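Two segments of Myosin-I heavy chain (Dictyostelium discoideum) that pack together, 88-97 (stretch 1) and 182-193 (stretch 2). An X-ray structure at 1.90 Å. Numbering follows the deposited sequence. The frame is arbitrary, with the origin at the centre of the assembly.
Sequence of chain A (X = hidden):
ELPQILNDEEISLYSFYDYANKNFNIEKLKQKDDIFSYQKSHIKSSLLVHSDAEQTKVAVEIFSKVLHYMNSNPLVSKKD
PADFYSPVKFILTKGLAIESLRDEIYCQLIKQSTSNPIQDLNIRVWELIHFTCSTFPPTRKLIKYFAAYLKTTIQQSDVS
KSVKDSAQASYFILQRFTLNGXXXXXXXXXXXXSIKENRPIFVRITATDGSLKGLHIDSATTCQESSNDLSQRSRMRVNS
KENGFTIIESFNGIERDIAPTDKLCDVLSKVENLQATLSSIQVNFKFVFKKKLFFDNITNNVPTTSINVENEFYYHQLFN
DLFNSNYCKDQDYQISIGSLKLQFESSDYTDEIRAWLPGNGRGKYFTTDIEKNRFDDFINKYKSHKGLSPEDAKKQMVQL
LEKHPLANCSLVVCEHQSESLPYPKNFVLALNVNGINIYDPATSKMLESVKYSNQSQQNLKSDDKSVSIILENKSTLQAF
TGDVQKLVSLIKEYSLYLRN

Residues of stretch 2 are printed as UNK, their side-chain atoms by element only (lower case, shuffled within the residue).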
ATOM      1  N   VAL A  88      14.933  17.171  -6.052  1.00 26.26           N
ATOM      2  CA  VAL A  88      13.531  17.049  -5.654  1.00 27.70           C
ATOM      3  C   VAL A  88      13.385  16.240  -4.355  1.00 26.75           C
ATOM      4  O   VAL A  88      12.674  16.644  -3.429  1.00 25.94           O
ATOM      5  CB  VAL A  88      12.671  16.423  -6.777  1.00 29.56           C
ATOM      6  CG1 VAL A  88      11.240  16.214  -6.313  1.00 25.12           C
ATOM      7  CG2 VAL A  88      12.697  17.305  -8.011  1.00 27.22           C
ATOM      8  N   LYS A  89      14.081  15.110  -4.286  1.00 24.83           N
ATOM      9  CA  LYS A  89      14.074  14.272  -3.093  1.00 28.15           C
ATOM     10  C   LYS A  89      14.544  15.049  -1.869  1.00 26.49           C
ATOM     11  O   LYS A  89      13.998  14.911  -0.773  1.00 24.42           O
ATOM     12  CB  LYS A  89      14.979  13.052  -3.307  1.00 28.51           C
ATOM     13  CG  LYS A  89      14.466  12.054  -4.332  1.00 38.47           C
ATOM     14  CD  LYS A  89      13.207  11.362  -3.847  1.00 42.00           C
ATOM     15  CE  LYS A  89      12.786  10.231  -4.782  1.00 41.72           C
ATOM     16  NZ  LYS A  89      13.559   8.976  -4.593  1.00 41.78           N
ATOM     17  N   PHE A  90      15.570  15.868  -2.052  1.00 26.71           N
ATOM     18  CA  PHE A  90      16.077  16.661  -0.944  1.00 27.23           C
ATOM     19  C   PHE A  90      14.983  17.588  -0.399  1.00 24.44           C
ATOM     20  O   PHE A  90      14.689  17.608   0.805  1.00 24.55           O
ATOM     21  CB  PHE A  90      17.296  17.470  -1.393  1.00 31.88           C
ATOM     22  CG  PHE A  90      17.882  18.322  -0.307  1.00 33.05           C
ATOM     23  CD1 PHE A  90      18.876  17.828   0.518  1.00 41.06           C
ATOM     24  CD2 PHE A  90      17.436  19.617  -0.109  1.00 31.92           C
ATOM     25  CE1 PHE A  90      19.418  18.611   1.524  1.00 44.13           C
ATOM     26  CE2 PHE A  90      17.970  20.406   0.900  1.00 31.98           C
ATOM     27  CZ  PHE A  90      18.965  19.907   1.710  1.00 40.47           C
ATOM     28  N   ILE A  91      14.391  18.360  -1.301  1.00 25.30           N
ATOM     29  CA  ILE A  91      13.314  19.280  -0.957  1.00 24.95           C
ATOM     30  C   ILE A  91      12.151  18.601  -0.233  1.00 22.53           C
ATOM     31  O   ILE A  91      11.721  19.060   0.823  1.00 22.15           O
ATOM     32  CB  ILE A  91      12.771  19.979  -2.221  1.00 20.73           C
ATOM     33  CG1 ILE A  91      13.879  20.816  -2.867  1.00 24.82           C
ATOM     34  CG2 ILE A  91      11.576  20.868  -1.874  1.00 25.72           C
ATOM     35  CD1 ILE A  91      13.506  21.407  -4.182  1.00 27.87           C
ATOM     36  N   LEU A  92      11.640  17.518  -0.818  1.00 21.56           N
ATOM     37  CA  LEU A  92      10.461  16.846  -0.289  1.00 21.16           C
ATOM     38  C   LEU A  92      10.750  16.124   1.024  1.00 20.77           C
ATOM     39  O   LEU A  92       9.879  16.025   1.884  1.00 20.86           O
ATOM     40  CB  LEU A  92       9.905  15.855  -1.312  1.00 20.01           C
ATOM     41  CG  LEU A  92       9.461  16.448  -2.641  1.00 20.99           C
ATOM     42  CD1 LEU A  92       8.879  15.329  -3.523  1.00 19.99           C
ATOM     43  CD2 LEU A  92       8.458  17.563  -2.402  1.00 21.27           C
ATOM     44  N   THR A  93      11.965  15.611   1.174  1.00 20.53           N
ATOM     45  CA  THR A  93      12.330  14.928   2.419  1.00 22.31           C
ATOM     46  C   THR A  93      12.350  15.932   3.561  1.00 22.86           C
ATOM     47  O   THR A  93      11.821  15.673   4.648  1.00 22.78           O
ATOM     48  CB  THR A  93      13.702  14.220   2.311  1.00 26.26           C
ATOM     49  OG1 THR A  93      13.682  13.316   1.195  1.00 30.88           O
ATOM     50  CG2 THR A  93      13.997  13.417   3.572  1.00 28.02           C
ATOM     51  N   LYS A  94      12.925  17.106   3.315  1.00 21.74           N
ATOM     52  CA  LYS A  94      12.967  18.113   4.374  1.00 22.97           C
ATOM     53  C   LYS A  94      11.548  18.581   4.726  1.00 21.02           C
ATOM     54  O   LYS A  94      11.178  18.656   5.896  1.00 22.50           O
ATOM     55  CB  LYS A  94      13.855  19.294   3.973  1.00 26.45           C
ATOM     56  CG  LYS A  94      15.348  18.960   3.883  1.00 27.98           C
ATOM     57  CD  LYS A  94      15.986  18.798   5.262  1.00 31.93           C
ATOM     58  CE  LYS A  94      17.449  18.362   5.139  1.00 35.52           C
ATOM     59  NZ  LYS A  94      18.084  18.210   6.476  1.00 50.76           N
ATOM     60  N   GLY A  95      10.745  18.880   3.710  1.00 23.11           N
ATOM     61  CA  GLY A  95       9.408  19.409   3.955  1.00 20.95           C
ATOM     62  C   GLY A  95       8.455  18.406   4.585  1.00 21.50           C
ATOM     63  O   GLY A  95       7.624  18.764   5.433  1.00 21.36           O
ATOM     64  N   LEU A  96       8.553  17.145   4.171  1.00 22.35           N
ATOM     65  CA  LEU A  96       7.659  16.125   4.716  1.00 19.92           C
ATOM     66  C   LEU A  96       7.941  15.919   6.209  1.00 21.79           C
ATOM     67  O   LEU A  96       7.015  15.810   7.016  1.00 20.61           O
ATOM     68  CB  LEU A  96       7.784  14.798   3.946  1.00 22.01           C
ATOM     69  CG  LEU A  96       6.860  13.671   4.432  1.00 23.78           C
ATOM     70  CD1 LEU A  96       5.376  14.090   4.325  1.00 22.63           C
ATOM     71  CD2 LEU A  96       7.102  12.354   3.660  1.00 22.11           C
ATOM     72  N   ALA A  97       9.220  15.889   6.567  1.00 20.86           N
ATOM     73  CA  ALA A  97       9.638  15.613   7.937  1.00 23.69           C
ATOM     74  C   ALA A  97       9.592  16.826   8.869  1.00 28.81           C
ATOM     75  O   ALA A  97       9.451  16.675  10.087  1.00 26.59           O
ATOM     76  CB  ALA A  97      11.055  14.991   7.939  1.00 22.67           C
ATOM     77  N   UNK A 182      -2.834  12.480   5.314  1.00 25.58           N
ATOM     78  CA  UNK A 182      -1.411  12.599   5.024  1.00 26.52           C
ATOM     79  C   UNK A 182      -0.783  11.287   4.589  1.00 29.75           C
ATOM     80  O   UNK A 182      -1.217  10.204   4.999  1.00 26.18           O
ATOM     81  c   UNK A 182      -0.672  13.127   6.255  1.00 32.14           C
ATOM     82  N   UNK A 183       0.258  11.399   3.772  1.00 25.36           N
ATOM     83  CA  UNK A 183       1.096  10.253   3.438  1.00 23.80           C
ATOM     84  C   UNK A 183       2.314  10.192   4.349  1.00 26.92           C
ATOM     85  O   UNK A 183       2.575  11.105   5.151  1.00 26.58           O
ATOM     86  n   UNK A 183       3.361  10.201  -0.327  1.00 19.15           N
ATOM     87  n   UNK A 183       4.021   8.718  -1.963  1.00 21.55           N
ATOM     88  c   UNK A 183       2.837  11.473   0.172  1.00 21.70           C
ATOM     89  c   UNK A 183       2.569  11.398   1.676  1.00 22.03           C
ATOM     90  c   UNK A 183       3.513   9.905  -1.613  1.00 20.65           C
ATOM     91  n   UNK A 183       3.140  10.782  -2.552  1.00 16.76           N
ATOM     92  c   UNK A 183       1.543  10.316   1.972  1.00 23.26           C
ATOM     93  N   UNK A 184       3.084   9.124   4.204  1.00 19.46           N
ATOM     94  CA  UNK A 184       4.170   8.860   5.131  1.00 26.88           C
ATOM     95  C   UNK A 184       5.540   8.878   4.489  1.00 27.35           C
ATOM     96  O   UNK A 184       6.548   8.875   5.196  1.00 23.75           O
ATOM     97  c   UNK A 184       1.206   6.027   8.079  1.00 38.29           C
ATOM     98  n   UNK A 184       1.139   4.746   8.842  1.00 49.67           N
ATOM     99  c   UNK A 184       2.631   7.411   6.553  1.00 29.65           C
ATOM    100  c   UNK A 184       2.510   6.096   7.295  1.00 35.54           C
ATOM    101  c   UNK A 184       3.949   7.499   5.799  1.00 26.11           C
ATOM    102  N   UNK A 185       5.594   8.881   3.159  1.00 19.49           N
ATOM    103  CA  UNK A 185       6.879   8.773   2.486  1.00 20.63           C
ATOM    104  C   UNK A 185       7.008   9.788   1.356  1.00 22.69           C
ATOM    105  O   UNK A 185       6.009  10.257   0.815  1.00 20.01           O
ATOM    106  n   UNK A 185       7.189   5.739   5.297  1.00 31.97           N
ATOM    107  c   UNK A 185       6.805   6.207   2.919  1.00 22.92           C
ATOM    108  o   UNK A 185       8.803   6.800   4.136  1.00 32.15           O
ATOM    109  c   UNK A 185       7.078   7.351   1.921  1.00 22.81           C
ATOM    110  c   UNK A 185       7.689   6.277   4.176  1.00 34.18           C
ATOM    111  N   UNK A 186       8.249  10.094   0.998  1.00 19.51           N
ATOM    112  CA  UNK A 186       8.559  10.873  -0.188  1.00 19.20           C
ATOM    113  C   UNK A 186       8.368  10.009  -1.445  1.00 24.35           C
ATOM    114  O   UNK A 186       8.771   8.841  -1.465  1.00 21.99           O
ATOM    115  c   UNK A 186      10.179  12.387   1.029  1.00 22.79           C
ATOM    116  c   UNK A 186      10.020  11.375  -0.120  1.00 23.59           C
ATOM    117  c   UNK A 186      10.470  11.965  -1.459  1.00 23.21           C
ATOM    118  N   UNK A 187       7.741  10.573  -2.487  1.00 23.35           N
ATOM    119  CA  UNK A 187       7.546   9.840  -3.746  1.00 22.28           C
ATOM    120  C   UNK A 187       8.811   9.150  -4.273  1.00 25.15           C
ATOM    121  O   UNK A 187       9.901   9.735  -4.255  1.00 26.53           O
ATOM    122  c   UNK A 187       6.370  11.883  -3.862  1.00 24.30           C
ATOM    123  c   UNK A 187       7.039  11.876  -2.505  1.00 17.34           C
ATOM    124  c   UNK A 187       7.123  10.947  -4.715  1.00 22.03           C
ATOM    125  N   UNK A 188       8.654   7.911  -4.726  1.00 22.63           N
ATOM    126  CA  UNK A 188       9.717   7.198  -5.435  1.00 23.82           C
ATOM    127  C   UNK A 188       9.942   7.841  -6.796  1.00 26.05           C
ATOM    128  O   UNK A 188       9.120   8.634  -7.259  1.00 22.23           O
ATOM    129  o   UNK A 188       8.137   5.668  -6.444  1.00 22.52           O
ATOM    130  c   UNK A 188       9.312   5.742  -5.664  1.00 23.41           C
ATOM    131  N   UNK A 189      11.033   7.477  -7.460  1.00 26.01           N
ATOM    132  CA  UNK A 189      11.267   7.963  -8.820  1.00 29.21           C
ATOM    133  C   UNK A 189      10.129   7.611  -9.786  1.00 28.52           C
ATOM    134  O   UNK A 189       9.758   8.408 -10.647  1.00 25.68           O
ATOM    135  c   UNK A 189      12.596   7.437  -9.395  1.00 31.25           C
ATOM    136  c   UNK A 189      13.762   7.999  -8.610  1.00 32.39           C
ATOM    137  c   UNK A 189      12.708   7.801 -10.885  1.00 31.77           C
ATOM    138  N   UNK A 190       9.570   6.415  -9.654  1.00 27.31           N
ATOM    139  CA  UNK A 190       8.493   6.014 -10.555  1.00 32.22           C
ATOM    140  C   UNK A 190       7.277   6.926 -10.405  1.00 30.83           C
ATOM    141  O   UNK A 190       6.638   7.306 -11.390  1.00 25.83           O
ATOM    142  o   UNK A 190       9.209   3.718 -10.417  1.00 43.97           O
ATOM    143  c   UNK A 190       8.063   4.564 -10.323  1.00 32.67           C
ATOM    144  c   UNK A 190       7.056   4.147 -11.379  1.00 39.19           C
ATOM    145  N   UNK A 191       6.955   7.277  -9.167  1.00 24.04           N
ATOM    146  CA  UNK A 191       5.830   8.171  -8.924  1.00 23.61           C
ATOM    147  C   UNK A 191       6.110   9.585  -9.444  1.00 20.27           C
ATOM    148  O   UNK A 191       5.244  10.213 -10.060  1.00 21.77           O
ATOM    149  c   UNK A 191       5.485   8.190  -7.427  1.00 19.84           C
ATOM    150  o   UNK A 191       3.278  10.058  -5.145  1.00 22.16           O
ATOM    151  c   UNK A 191       4.086   9.207  -5.565  1.00 18.56           C
ATOM    152  o   UNK A 191       4.705   8.429  -4.791  1.00 18.59           O
ATOM    153  c   UNK A 191       4.313   9.107  -7.070  1.00 18.79           C
ATOM    154  N   UNK A 192       7.316  10.087  -9.192  1.00 21.26           N
ATOM    155  CA  UNK A 192       7.688  11.427  -9.653  1.00 22.88           C
ATOM    156  C   UNK A 192       7.617  11.540 -11.169  1.00 25.06           C
ATOM    157  O   UNK A 192       7.204  12.570 -11.704  1.00 25.03           O
ATOM    158  c   UNK A 192       8.485  13.329  -7.258  1.00 23.78           C
ATOM    159  c   UNK A 192      10.686  12.155  -7.269  1.00 22.82           C
ATOM    160  c   UNK A 192       9.093  11.812  -9.161  1.00 21.10           C
ATOM    161  c   UNK A 192       9.230  12.057  -7.656  1.00 26.61           C
ATOM    162  N   UNK A 193       8.020  10.481 -11.863  1.00 26.56           N
ATOM    163  CA  UNK A 193       7.919  10.457 -13.326  1.00 26.84           C
ATOM    164  C   UNK A 193       6.482  10.648 -13.800  1.00 30.49           C
ATOM    165  O   UNK A 193       6.221  11.449 -14.697  1.00 31.64           O
ATOM    166  o   UNK A 193      11.816   7.873 -14.696  1.00 56.37           O
ATOM    167  o   UNK A 193      10.088   6.763 -13.901  1.00 50.00           O
ATOM    168  c   UNK A 193      10.694   7.833 -14.141  1.00 49.51           C
ATOM    169  c   UNK A 193      10.054   9.150 -13.733  1.00 33.48           C
ATOM    170  c   UNK A 193       8.540   9.172 -13.888  1.00 32.42           C
TER

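Position 182 has a single side-chain carbon. It points toward stretch 1 but touches nothing there. One carbon means alanine, Ala182.

Position 183 has three carbons, a nitrogen, then a carbon carrying two more nitrogens. Its CA-to-CB bond points sideways to stretch 1. The backbone O of position 183 lies 4.2 Å from CD1 of Leu96. The planar end is a guanidinium, so this is Arg183.

Position 184 has four carbons in a row ending in nitrogen. The chain is extended, and its CA-to-CB bond points away from stretch 1. The backbone makes the contact, with O of position 184 3.8 Å from CD2 of Leu96. This is a lysine, Lys184.

Position 185 has three carbons, the third carrying one oxygen and one nitrogen. CB again points away. The backbone C of position 185 lies 3.4 Å from CD2 of Leu96. A terminal amide after two carbons is glutamine, Gln185.

Position 186 has three carbons, forked at CB. CB points toward stretch 1, and the side chain lies against Lys89, Leu92, Thr93 and Leu96. The beta-branched, all-carbon shape is valine, Val186. CG2 of Val186 is 3.6 Å from CA of Thr93, and CG1 of Val186 is 3.7 Å from CD of Lys89.

Position 187 has three carbons that close a ring onto the backbone N. The ring lies against Leu92. The backbone O of position 187 is 3.0 Å from CE of Lys89, a carbon, and has no hydrogen-bond partner in the model. Only proline closes such a ring, so it is Pro187. CD of Pro187 is 4.0 Å from CD1 of Leu92.

Position 188 has one carbon and one oxygen, the pattern of serine. CB points away from stretch 1. Ser188 is the N-cap of the helix that follows. OG of Ser188 accepts a weak bond from N of position 191 at 3.4 Å.

Position 189 has three carbons, forked at CB, and lies near the end of Lys89. This is a second valine, Val189. CG2 of Val189 is 4.1 Å from NZ of Lys89.

Position 190 has a CB carrying one oxygen and one carbon. It does not reach stretch 1. That is threonine, Thr190.

Position 191 has three carbons, the third carrying two oxygens. It is buried and out of reach of stretch 1. This carboxylate is glutamate, Glu191. OE2 of Glu191 takes a bond from NH1 of Arg183 at 2.7 Å, and OE1 of Glu191 one from NH2 of Arg183 at 2.9 Å. The salt bridge ties the loop to the helix.

Position 192 has four carbons, forked at the second. CB points toward stretch 1, and the side chain lies against Val88, Lys89 and Leu92. This is leucine, Leu192. CD2 of Leu192 is 4.1 Å from CG1 of Val88, and CD1 of Leu192 is 3.8 Å from CE of Lys89.

Position 193 has three carbons, the third carrying two oxygens. It makes no contact with stretch 1. This is Glu193.

The contact has no hydrogen bond across it. Leu92 and Leu96 point toward stretch 2, and Val186 packs on both. Leu192 extends the apolar patch to Val88. The aliphatic part of Lys89 lies over Val186 and Leu192, while its NZ is hydrogen-bonded elsewhere in the structure.

Stretch 2, residues 182-193: ARKQVPSVTELE
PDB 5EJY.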